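Local coordinates for protein 2-hydroxyethylphosphonate dioxygenase (Streptomyces viridochromogenes, PDB 4YAR) that uses non-heme iron and dioxygen to convert 2-hydroxyethylphosphonate into hydroxymethylphosphonate and formate during biosynthesis of the antibiotic phosphinothricin tripeptide, at residues A9-M12 with N13-K16. The protein carries 1 engineered substitution. Numbering follows the deposited sequence.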
loop_
_atom_site.group_PDB
_atom_site.type_symbol
_atom_site.label_atom_id
_atom_site.label_comp_id
_atom_site.label_asym_id
_atom_site.label_seq_id
_atom_site.Cartn_x
_atom_site.Cartn_y
_atom_site.Cartn_z
ATOM N N ALA A 9 22.128 -16.279 -6.206
ATOM C CA ALA A 9 21.811 -17.549 -6.823
ATOM C C ALA A 9 21.029 -17.309 -8.100
ATOM O O ALA A 9 21.331 -17.927 -9.114
ATOM C CB ALA A 9 21.056 -18.476 -5.874
ATOM N N HIS A 10 20.042 -16.417 -8.051
ATOM C CA HIS A 10 19.257 -16.048 -9.254
ATOM C C HIS A 10 20.147 -15.624 -10.437
ATOM O O HIS A 10 19.989 -16.079 -11.570
ATOM C CB HIS A 10 18.246 -14.898 -8.926
ATOM C CG HIS A 10 17.713 -14.217 -10.146
ATOM N ND1 HIS A 10 16.843 -14.836 -11.022
ATOM C CD2 HIS A 10 17.984 -13.011 -10.682
ATOM C CE1 HIS A 10 16.591 -14.023 -12.034
ATOM N NE2 HIS A 10 17.283 -12.916 -11.860
ATOM N N TRP A 11 21.141 -14.770 -10.173
ATOM C CA TRP A 11 22.010 -14.273 -11.257
ATOM C C TRP A 11 23.036 -15.276 -11.701
ATOM O O TRP A 11 23.338 -15.389 -12.902
ATOM C CB TRP A 11 22.634 -12.912 -10.910
ATOM C CG TRP A 11 21.608 -11.831 -11.013
ATOM C CD1 TRP A 11 21.025 -11.141 -9.994
ATOM C CD2 TRP A 11 20.979 -11.385 -12.213
ATOM N NE1 TRP A 11 20.063 -10.294 -10.477
ATOM C CE2 TRP A 11 20.030 -10.400 -11.842
ATOM C CE3 TRP A 11 21.133 -11.706 -13.566
ATOM C CZ2 TRP A 11 19.230 -9.745 -12.770
ATOM C CZ3 TRP A 11 20.301 -11.041 -14.508
ATOM C CH2 TRP A 11 19.401 -10.069 -14.099
ATOM N N MET A 12 23.538 -16.080 -10.790
ATOM C CA MET A 12 24.341 -17.207 -11.218
ATOM C C MET A 12 23.560 -18.133 -12.121
ATOM O O MET A 12 24.071 -18.560 -13.164
ATOM C CB MET A 12 24.907 -18.004 -10.043
ATOM C CG MET A 12 25.937 -17.223 -9.227
ATOM S SD MET A 12 26.190 -18.059 -7.615
ATOM C CE MET A 12 26.902 -19.607 -8.105
ATOM N N ASN A 13 22.342 -18.470 -11.715
ATOM C CA ASN A 13 21.512 -19.309 -12.593
ATOM C C ASN A 13 21.215 -18.639 -13.952
ATOM O O ASN A 13 21.248 -19.297 -15.026
ATOM C CB ASN A 13 20.216 -19.645 -11.897
ATOM C CG ASN A 13 19.280 -20.367 -12.830
ATOM O OD1 ASN A 13 18.318 -19.792 -13.374
ATOM N ND2 ASN A 13 19.597 -21.600 -13.084
ATOM N N ALA A 14 20.974 -17.345 -13.930
ATOM C CA ALA A 14 20.694 -16.618 -15.191
ATOM C C ALA A 14 21.827 -16.677 -16.168
ATOM O O ALA A 14 21.611 -16.840 -17.357
ATOM C CB ALA A 14 20.319 -15.204 -14.920
ATOM N N ARG A 15 23.055 -16.574 -15.676
ATOM C CA ARG A 15 24.231 -16.715 -16.516
ATOM C C ARG A 15 24.652 -18.155 -16.836
ATOM O O ARG A 15 25.526 -18.357 -17.663
ATOM C CB ARG A 15 25.421 -15.961 -15.836
ATOM C CG ARG A 15 25.121 -14.512 -15.467
ATOM C CD ARG A 15 24.531 -13.687 -16.624
ATOM N NE ARG A 15 24.445 -12.283 -16.286
ATOM C CZ ARG A 15 23.487 -11.414 -16.640
ATOM N NH1 ARG A 15 22.451 -11.798 -17.380
ATOM N NH2 ARG A 15 23.549 -10.160 -16.184
ATOM N N LYS A 16 24.048 -19.138 -16.165
ATOM C CA LYS A 16 24.467 -20.546 -16.133
ATOM C C LYS A 16 25.909 -20.763 -15.697
ATOM O O LYS A 16 26.607 -21.614 -16.278
ATOM C CB LYS A 16 24.223 -21.290 -17.482
ATOM C CG LYS A 16 22.855 -21.082 -18.108
ATOM C CD LYS A 16 22.678 -21.956 -19.359
ATOM C CE LYS A 16 21.243 -21.997 -19.834
ATOM N NZ LYS A 16 20.265 -22.505 -18.811
HETATM O O HOH W 1 17.764 -17.154 -12.697
#
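Trp-11 and Arg-15, one turn apart near the C-terminal end of helix 5-15, pack side by side and point the same way, in an i to i+4 contact on the opening helix of the first Cro/C1-type helix-turn-helix region. The benzo edge of the indole meets a face of the guanidinium: Trp-11 CE3 sits over the centre of that group, and Trp-11 CZ3 approaches Arg-15 NH1 to 3.7 Å. NH1 in turn lies at the rim of the indole, near its plane. The ring and guanidinium planes are 52° apart, so the two groups do not stack in parallel. Ala-14 adds an apolar contact to the same ring atom, its CB lying 3.8 Å from Trp-11 CE3.

In Arg-15, chi1 (-53°) sets CG beside the backbone N, 3.2 Å from Trp-11 O, and the bend at chi2 then leads the chain outward beside the indole, whose benzo part leans toward it. Its polar end is anchored by a hydrogen bond from NE to the carbonyl oxygen of Leu-56, while Val-58 touches both Trp-11 and Arg-15; the pair thus joins the first helix to the loop after helix 49-55.

Behind these side chains runs the regular helical ladder, in which Asn-13 N donates to Ala-9 O at 2.8 Å, Ala-14 N to His-10 O and Arg-15 N to Trp-11 O. Lys-16, the first residue to leave helical geometry, has a positive phi (55°) within a Schellman motif; in another structure of this enzyme it binds substrate at a site shared between dimer partners. On the exposed flank, a water lies 2.7 Å from His-10 O and 2.8 Å from Asn-13 OD1, placed to bridge them.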